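Local coordinates for protein 4-amino-4-deoxy-L-arabinose transferase or related glycosyltransferases of PMT family (Cupriavidus metallidurans, PDB 5EZM) that probably transfers 4-amino-4-deoxy-L-arabinose to lipid A, as a zinc-binding integral membrane glycosyltransferase of the GT-C fold, at residues A[148-162]-A[345-357]. Numbering follows the deposited sequence.
Sequences APMWSVAAHFNTLDM and LPGYIVPVIPALG. With MPG ([(Z)-octadec-9-enyl] (2R)-2,3-bis(oxidanyl)propanoate), chain L.
A lipid site between helix 149-155 and residues 345-351, which precede helix 352-365, takes part of the alkyl chain of one MPG molecule within the GT-C transmembrane domain. Met150, Ala154 and Gly347 line it. Met150 CE lies 3.7 Å from MPG C12, and Gly347 CA is equally near MPG C16. Met150 CG stands anti to the backbone N (chi1 176°), which carries the thioether across to the other segment. There SD lies 3.6 Å from Ile349 CG2 and also meets CG1 and CD1 of Ile353, while CG rests against Val350 CG2. An alanine in place of Met150 would probably leave a gap between Ile349, Ile353 and the lipid chain. Val350 divides its branches: CG2 faces Met150, and CG1 meets Met162 CE at 3.7 Å. That methyl lies over one face of the Trp151 ring, toward its rim. Pro354 CG approaches the ring obliquely, 3.5 Å from Trp151 CZ3. The Asp161 carboxylate lies against the backbone of Gly347, which has no side chain to obstruct it. Asp161 OD1 also forms a salt bridge with Lys206 NZ. The N-to-C directions of the short helical segments 149-155 and 352-357 differ by 137°. Further along, helix 160-178, which starts within segment 148-162, touches Trp151 and Val350 through Ala165 and Pro354 through Ser169, and helix 435-456 touches Pro149 and Ser152.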
ATOM      1  N   ALA A 148      10.775  -4.466  -9.144  1.00 58.62           N
ATOM      2  CA  ALA A 148       9.361  -4.448  -9.491  1.00 56.27           C
ATOM      3  C   ALA A 148       8.723  -3.164  -8.973  1.00 55.33           C
ATOM      4  O   ALA A 148       8.675  -2.957  -7.750  1.00 54.50           O
ATOM      5  CB  ALA A 148       8.646  -5.668  -8.919  1.00 53.79           C
ATOM      6  N   PRO A 149       8.235  -2.284  -9.850  1.00 55.75           N
ATOM      7  CA  PRO A 149       7.698  -1.000  -9.375  1.00 54.22           C
ATOM      8  C   PRO A 149       6.473  -1.145  -8.496  1.00 55.47           C
ATOM      9  O   PRO A 149       6.261  -0.303  -7.618  1.00 54.62           O
ATOM     10  CB  PRO A 149       7.372  -0.259 -10.677  1.00 53.26           C
ATOM     11  CG  PRO A 149       7.124  -1.338 -11.658  1.00 54.63           C
ATOM     12  CD  PRO A 149       8.091  -2.432 -11.306  1.00 56.47           C
ATOM     13  N   MET A 150       5.652  -2.177  -8.699  1.00 57.89           N
ATOM     14  CA  MET A 150       4.493  -2.353  -7.831  1.00 58.88           C
ATOM     15  C   MET A 150       4.918  -2.667  -6.400  1.00 63.43           C
ATOM     16  O   MET A 150       4.329  -2.146  -5.444  1.00 69.61           O
ATOM     17  CB  MET A 150       3.580  -3.446  -8.380  1.00 58.78           C
ATOM     18  CG  MET A 150       2.385  -3.765  -7.498  1.00 62.51           C
ATOM     19  SD  MET A 150       1.054  -4.601  -8.392  1.00 68.60           S
ATOM     20  CE  MET A 150       0.236  -3.205  -9.156  1.00 68.13           C
ATOM     21  N   TRP A 151       5.960  -3.483  -6.229  1.00 61.46           N
ATOM     22  CA  TRP A 151       6.376  -3.847  -4.880  1.00 63.16           C
ATOM     23  C   TRP A 151       7.083  -2.692  -4.178  1.00 71.30           C
ATOM     24  O   TRP A 151       6.877  -2.474  -2.979  1.00 70.91           O
ATOM     25  CB  TRP A 151       7.272  -5.081  -4.914  1.00 60.71           C
ATOM     26  CG  TRP A 151       7.490  -5.663  -3.554  1.00 59.94           C
ATOM     27  CD1 TRP A 151       8.618  -5.573  -2.790  1.00 58.54           C
ATOM     28  CD2 TRP A 151       6.540  -6.403  -2.779  1.00 59.97           C
ATOM     29  NE1 TRP A 151       8.432  -6.222  -1.593  1.00 56.00           N
ATOM     30  CE2 TRP A 151       7.165  -6.740  -1.562  1.00 57.96           C
ATOM     31  CE3 TRP A 151       5.223  -6.817  -2.999  1.00 61.14           C
ATOM     32  CZ2 TRP A 151       6.518  -7.470  -0.570  1.00 61.11           C
ATOM     33  CZ3 TRP A 151       4.582  -7.539  -2.013  1.00 62.03           C
ATOM     34  CH2 TRP A 151       5.230  -7.862  -0.814  1.00 62.82           C
ATOM     35  N   SER A 152       7.921  -1.941  -4.899  1.00 77.55           N
ATOM     36  CA  SER A 152       8.657  -0.843  -4.272  1.00 79.46           C
ATOM     37  C   SER A 152       7.759   0.367  -4.041  1.00 77.55           C
ATOM     38  O   SER A 152       7.732   0.931  -2.940  1.00 80.43           O
ATOM     39  CB  SER A 152       9.862  -0.456  -5.131  1.00 83.07           C
ATOM     40  OG  SER A 152       9.459   0.228  -6.307  1.00 85.44           O
ATOM     41  N   VAL A 153       7.026   0.781  -5.077  1.00 68.75           N
ATOM     42  CA  VAL A 153       6.062   1.872  -4.942  1.00 65.46           C
ATOM     43  C   VAL A 153       5.047   1.548  -3.853  1.00 63.85           C
ATOM     44  O   VAL A 153       4.871   2.308  -2.893  1.00 61.96           O
ATOM     45  CB  VAL A 153       5.372   2.156  -6.289  1.00 64.51           C
ATOM     46  CG1 VAL A 153       4.087   2.957  -6.087  1.00 61.88           C
ATOM     47  CG2 VAL A 153       6.314   2.897  -7.219  1.00 65.79           C
ATOM     48  N   ALA A 154       4.368   0.403  -3.984  1.00 63.10           N
ATOM     49  CA  ALA A 154       3.401   0.016  -2.963  1.00 62.75           C
ATOM     50  C   ALA A 154       4.062  -0.122  -1.597  1.00 59.64           C
ATOM     51  O   ALA A 154       3.427   0.138  -0.569  1.00 60.37           O
ATOM     52  CB  ALA A 154       2.706  -1.287  -3.360  1.00 62.85           C
ATOM     53  N   ALA A 155       5.338  -0.510  -1.568  1.00 57.18           N
ATOM     54  CA  ALA A 155       6.066  -0.607  -0.310  1.00 56.61           C
ATOM     55  C   ALA A 155       6.356   0.756   0.301  1.00 58.81           C
ATOM     56  O   ALA A 155       6.625   0.832   1.504  1.00 58.51           O
ATOM     57  CB  ALA A 155       7.375  -1.365  -0.519  1.00 54.57           C
ATOM     58  N   HIS A 156       6.312   1.830  -0.494  1.00 58.87           N
ATOM     59  CA  HIS A 156       6.552   3.176   0.011  1.00 56.80           C
ATOM     60  C   HIS A 156       5.297   4.041   0.009  1.00 57.15           C
ATOM     61  O   HIS A 156       5.394   5.268   0.125  1.00 57.56           O
ATOM     62  CB  HIS A 156       7.659   3.852  -0.795  1.00 56.23           C
ATOM     63  CG  HIS A 156       9.023   3.324  -0.497  1.00 55.80           C
ATOM     64  ND1 HIS A 156       9.381   2.016  -0.740  1.00 56.62           N
ATOM     65  CD2 HIS A 156      10.112   3.920   0.041  1.00 56.06           C
ATOM     66  CE1 HIS A 156      10.636   1.831  -0.374  1.00 57.50           C
ATOM     67  NE2 HIS A 156      11.103   2.971   0.103  1.00 57.74           N
ATOM     68  N   PHE A 157       4.120   3.431  -0.110  1.00 56.22           N
ATOM     69  CA  PHE A 157       2.859   4.159  -0.176  1.00 54.70           C
ATOM     70  C   PHE A 157       1.934   3.617   0.901  1.00 56.63           C
ATOM     71  O   PHE A 157       1.559   2.442   0.862  1.00 58.22           O
ATOM     72  CB  PHE A 157       2.225   4.023  -1.562  1.00 53.79           C
ATOM     73  CG  PHE A 157       1.045   4.919  -1.776  1.00 52.29           C
ATOM     74  CD1 PHE A 157       1.225   6.243  -2.139  1.00 50.72           C
ATOM     75  CD2 PHE A 157      -0.245   4.438  -1.618  1.00 50.82           C
ATOM     76  CE1 PHE A 157       0.141   7.074  -2.335  1.00 49.74           C
ATOM     77  CE2 PHE A 157      -1.334   5.263  -1.817  1.00 50.09           C
ATOM     78  CZ  PHE A 157      -1.140   6.584  -2.176  1.00 50.21           C
ATOM     79  N   ASN A 158       1.564   4.473   1.853  1.00 57.68           N
ATOM     80  CA  ASN A 158       0.853   4.023   3.045  1.00 58.65           C
ATOM     81  C   ASN A 158      -0.557   3.539   2.725  1.00 58.06           C
ATOM     82  O   ASN A 158      -1.510   4.324   2.723  1.00 53.42           O
ATOM     83  CB  ASN A 158       0.800   5.138   4.093  1.00 56.03           C
ATOM     84  CG  ASN A 158       0.190   4.678   5.399  1.00 54.87           C
ATOM     85  OD1 ASN A 158       0.151   3.484   5.693  1.00 52.93           O
ATOM     86  ND2 ASN A 158      -0.289   5.627   6.194  1.00 58.09           N
ATOM     87  N   THR A 159      -0.691   2.241   2.468  1.00 62.82           N
ATOM     88  CA  THR A 159      -1.982   1.614   2.230  1.00 66.19           C
ATOM     89  C   THR A 159      -1.936   0.205   2.803  1.00 66.97           C
ATOM     90  O   THR A 159      -0.862  -0.366   3.000  1.00 68.85           O
ATOM     91  CB  THR A 159      -2.332   1.583   0.737  1.00 69.17           C
ATOM     92  OG1 THR A 159      -3.673   1.111   0.569  1.00 74.59           O
ATOM     93  CG2 THR A 159      -1.385   0.661  -0.014  1.00 67.47           C
ATOM     94  N   LEU A 160      -3.116  -0.354   3.075  1.00 68.90           N
ATOM     95  CA  LEU A 160      -3.179  -1.682   3.681  1.00 69.95           C
ATOM     96  C   LEU A 160      -2.739  -2.784   2.727  1.00 69.67           C
ATOM     97  O   LEU A 160      -2.358  -3.868   3.185  1.00 71.38           O
ATOM     98  CB  LEU A 160      -4.596  -1.972   4.176  1.00 70.74           C
ATOM     99  CG  LEU A 160      -4.889  -1.666   5.644  1.00 69.90           C
ATOM    100  CD1 LEU A 160      -4.469  -0.254   5.997  1.00 69.24           C
ATOM    101  CD2 LEU A 160      -6.362  -1.872   5.934  1.00 71.78           C
ATOM    102  N   ASP A 161      -2.765  -2.522   1.419  1.00 70.06           N
ATOM    103  CA  ASP A 161      -2.513  -3.575   0.442  1.00 74.15           C
ATOM    104  C   ASP A 161      -1.090  -4.117   0.532  1.00 73.11           C
ATOM    105  O   ASP A 161      -0.871  -5.312   0.303  1.00 75.77           O
ATOM    106  CB  ASP A 161      -2.803  -3.051  -0.965  1.00 77.93           C
ATOM    107  CG  ASP A 161      -4.247  -2.610  -1.130  1.00 80.84           C
ATOM    108  OD1 ASP A 161      -5.148  -3.340  -0.663  1.00 81.86           O
ATOM    109  OD2 ASP A 161      -4.481  -1.530  -1.714  1.00 80.94           O
ATOM    110  N   MET A 162      -0.115  -3.271   0.868  1.00 70.20           N
ATOM    111  CA  MET A 162       1.255  -3.759   0.976  1.00 70.83           C
ATOM    112  C   MET A 162       1.480  -4.522   2.279  1.00 68.52           C
ATOM    113  O   MET A 162       2.236  -5.499   2.303  1.00 70.43           O
ATOM    114  CB  MET A 162       2.244  -2.599   0.846  1.00 74.95           C
ATOM    115  CG  MET A 162       3.700  -2.969   1.145  1.00 79.60           C
ATOM    116  SD  MET A 162       4.332  -4.421   0.258  1.00 83.01           S
ATOM    117  CE  MET A 162       4.092  -3.914  -1.439  1.00 84.22           C
ATOM    118  N   LEU A 345      -9.761  -2.367  -7.027  1.00 79.18           N
ATOM    119  CA  LEU A 345      -8.768  -1.346  -6.741  1.00 77.24           C
ATOM    120  C   LEU A 345      -7.391  -1.921  -7.035  1.00 74.83           C
ATOM    121  O   LEU A 345      -7.171  -3.125  -6.861  1.00 74.76           O
ATOM    122  CB  LEU A 345      -8.833  -0.879  -5.278  1.00 79.48           C
ATOM    123  CG  LEU A 345      -9.956   0.070  -4.843  1.00 81.75           C
ATOM    124  CD1 LEU A 345     -11.321  -0.607  -4.872  1.00 83.74           C
ATOM    125  CD2 LEU A 345      -9.669   0.606  -3.450  1.00 81.79           C
ATOM    126  N   PRO A 346      -6.448  -1.090  -7.490  1.00 73.53           N
ATOM    127  CA  PRO A 346      -5.148  -1.637  -7.924  1.00 73.57           C
ATOM    128  C   PRO A 346      -4.424  -2.437  -6.853  1.00 72.75           C
ATOM    129  O   PRO A 346      -3.944  -3.544  -7.134  1.00 76.75           O
ATOM    130  CB  PRO A 346      -4.362  -0.382  -8.337  1.00 72.41           C
ATOM    131  CG  PRO A 346      -5.081   0.767  -7.699  1.00 71.07           C
ATOM    132  CD  PRO A 346      -6.521   0.370  -7.659  1.00 71.72           C
ATOM    133  N   GLY A 347      -4.356  -1.914  -5.626  1.00 69.05           N
ATOM    134  CA  GLY A 347      -3.672  -2.603  -4.544  1.00 66.94           C
ATOM    135  C   GLY A 347      -4.111  -4.038  -4.335  1.00 66.67           C
ATOM    136  O   GLY A 347      -3.313  -4.853  -3.857  1.00 68.88           O
ATOM    137  N   TYR A 348      -5.355  -4.372  -4.699  1.00 64.88           N
ATOM    138  CA  TYR A 348      -5.832  -5.747  -4.569  1.00 68.05           C
ATOM    139  C   TYR A 348      -4.851  -6.737  -5.180  1.00 68.03           C
ATOM    140  O   TYR A 348      -4.668  -7.845  -4.661  1.00 68.21           O
ATOM    141  CB  TYR A 348      -7.203  -5.908  -5.233  1.00 72.69           C
ATOM    142  CG  TYR A 348      -8.351  -5.226  -4.522  1.00 76.85           C
ATOM    143  CD1 TYR A 348      -8.158  -4.553  -3.324  1.00 79.40           C
ATOM    144  CD2 TYR A 348      -9.635  -5.264  -5.050  1.00 79.55           C
ATOM    145  CE1 TYR A 348      -9.206  -3.928  -2.676  1.00 82.61           C
ATOM    146  CE2 TYR A 348     -10.692  -4.644  -4.409  1.00 83.33           C
ATOM    147  CZ  TYR A 348     -10.472  -3.978  -3.222  1.00 85.40           C
ATOM    148  OH  TYR A 348     -11.519  -3.359  -2.577  1.00 87.93           O
ATOM    149  N   ILE A 349      -4.201  -6.352  -6.284  1.00 64.96           N
ATOM    150  CA  ILE A 349      -3.378  -7.301  -7.026  1.00 61.70           C
ATOM    151  C   ILE A 349      -1.960  -7.408  -6.482  1.00 60.95           C
ATOM    152  O   ILE A 349      -1.203  -8.283  -6.929  1.00 66.12           O
ATOM    153  CB  ILE A 349      -3.365  -6.933  -8.524  1.00 58.00           C
ATOM    154  CG1 ILE A 349      -3.254  -8.193  -9.373  1.00 61.38           C
ATOM    155  CG2 ILE A 349      -2.226  -5.985  -8.848  1.00 56.09           C
ATOM    156  CD1 ILE A 349      -4.277  -9.240  -9.015  1.00 64.83           C
ATOM    157  N   VAL A 350      -1.584  -6.571  -5.508  1.00 55.33           N
ATOM    158  CA  VAL A 350      -0.201  -6.583  -5.014  1.00 52.74           C
ATOM    159  C   VAL A 350       0.230  -7.940  -4.471  1.00 56.74           C
ATOM    160  O   VAL A 350       1.372  -8.347  -4.736  1.00 58.36           O
ATOM    161  CB  VAL A 350       0.012  -5.440  -4.011  1.00 47.91           C
ATOM    162  CG1 VAL A 350       1.419  -5.483  -3.456  1.00 45.46           C
ATOM    163  CG2 VAL A 350      -0.241  -4.091  -4.679  1.00 47.56           C
ATOM    164  N   PRO A 351      -0.591  -8.692  -3.723  1.00 58.98           N
ATOM    165  CA  PRO A 351      -0.118  -9.984  -3.186  1.00 59.55           C
ATOM    166  C   PRO A 351       0.402 -10.978  -4.225  1.00 63.94           C
ATOM    167  O   PRO A 351       1.028 -11.971  -3.828  1.00 65.61           O
ATOM    168  CB  PRO A 351      -1.356 -10.537  -2.471  1.00 56.15           C
ATOM    169  CG  PRO A 351      -2.063  -9.341  -2.015  1.00 54.98           C
ATOM    170  CD  PRO A 351      -1.880  -8.317  -3.110  1.00 57.90           C
ATOM    171  N   VAL A 352       0.176 -10.765  -5.525  1.00 65.28           N
ATOM    172  CA  VAL A 352       0.722 -11.700  -6.504  1.00 68.18           C
ATOM    173  C   VAL A 352       2.196 -11.438  -6.787  1.00 67.42           C
ATOM    174  O   VAL A 352       2.886 -12.329  -7.300  1.00 70.44           O
ATOM    175  CB  VAL A 352      -0.060 -11.669  -7.829  1.00 70.34           C
ATOM    176  CG1 VAL A 352      -1.554 -11.692  -7.569  1.00 72.89           C
ATOM    177  CG2 VAL A 352       0.329 -10.456  -8.666  1.00 69.33           C
ATOM    178  N   ILE A 353       2.702 -10.246  -6.452  1.00 62.54           N
ATOM    179  CA  ILE A 353       4.068  -9.885  -6.835  1.00 61.70           C
ATOM    180  C   ILE A 353       5.115 -10.790  -6.193  1.00 66.03           C
ATOM    181  O   ILE A 353       6.019 -11.250  -6.910  1.00 68.51           O
ATOM    182  CB  ILE A 353       4.320  -8.393  -6.550  1.00 58.43           C
ATOM    183  CG1 ILE A 353       3.327  -7.530  -7.331  1.00 58.50           C
ATOM    184  CG2 ILE A 353       5.752  -8.013  -6.903  1.00 55.88           C
ATOM    185  CD1 ILE A 353       3.430  -7.684  -8.833  1.00 59.43           C
ATOM    186  N   PRO A 354       5.074 -11.079  -4.880  1.00 65.02           N
ATOM    187  CA  PRO A 354       6.108 -11.967  -4.310  1.00 63.48           C
ATOM    188  C   PRO A 354       6.229 -13.295  -5.038  1.00 63.84           C
ATOM    189  O   PRO A 354       7.343 -13.714  -5.379  1.00 62.63           O
ATOM    190  CB  PRO A 354       5.646 -12.146  -2.858  1.00 62.09           C
ATOM    191  CG  PRO A 354       4.863 -10.936  -2.565  1.00 60.68           C
ATOM    192  CD  PRO A 354       4.153 -10.591  -3.835  1.00 61.48           C
ATOM    193  N   ALA A 355       5.100 -13.963  -5.298  1.00 64.67           N
ATOM    194  CA  ALA A 355       5.128 -15.212  -6.049  1.00 67.66           C
ATOM    195  C   ALA A 355       5.817 -15.020  -7.394  1.00 67.40           C
ATOM    196  O   ALA A 355       6.732 -15.776  -7.752  1.00 67.19           O
ATOM    197  CB  ALA A 355       3.706 -15.742  -6.239  1.00 69.15           C
ATOM    198  N   LEU A 356       5.399 -13.996  -8.145  1.00 64.42           N
ATOM    199  CA  LEU A 356       6.081 -13.651  -9.388  1.00 60.22           C
ATOM    200  C   LEU A 356       7.579 -13.508  -9.161  1.00 62.17           C
ATOM    201  O   LEU A 356       8.389 -14.045  -9.930  1.00 66.74           O
ATOM    202  CB  LEU A 356       5.501 -12.361  -9.968  1.00 52.75           C
ATOM    203  CG  LEU A 356       4.048 -12.427 -10.433  1.00 49.83           C
ATOM    204  CD1 LEU A 356       3.602 -11.071 -10.954  1.00 48.39           C
ATOM    205  CD2 LEU A 356       3.869 -13.504 -11.494  1.00 48.48           C
ATOM    206  N   GLY A 357       7.962 -12.810  -8.086  1.00 58.74           N
ATOM    207  CA  GLY A 357       9.371 -12.706  -7.742  1.00 60.08           C
ATOM    208  C   GLY A 357      10.059 -14.054  -7.724  1.00 64.70           C
ATOM    209  O   GLY A 357      11.068 -14.263  -8.407  1.00 66.11           O
TER
HETATM  210  C5  MPG L 611       5.488   2.667 -17.096  1.00 85.00           C
HETATM  211  C6  MPG L 611       4.412   2.816 -16.006  1.00 85.41           C
HETATM  212  C7  MPG L 611       4.767   2.091 -14.690  1.00 84.12           C
HETATM  213  C8  MPG L 611       3.506   1.830 -13.829  1.00 82.45           C
HETATM  214  C9  MPG L 611       3.816   1.225 -12.438  1.00 80.31           C
HETATM  215  C10 MPG L 611       2.527   0.760 -11.705  1.00 77.59           C
HETATM  216  C11 MPG L 611       2.704   0.734 -10.173  1.00 76.99           C
HETATM  217  C12 MPG L 611       1.407   0.247  -9.440  1.00 78.59           C
HETATM  218  C13 MPG L 611       1.542   0.311  -7.905  1.00 79.19           C
HETATM  219  C14 MPG L 611       0.171   0.146  -7.175  1.00 78.30           C
HETATM  220  C15 MPG L 611       0.260   0.493  -5.656  1.00 76.87           C
HETATM  221  C16 MPG L 611      -0.948  -0.054  -4.845  1.00 75.31           C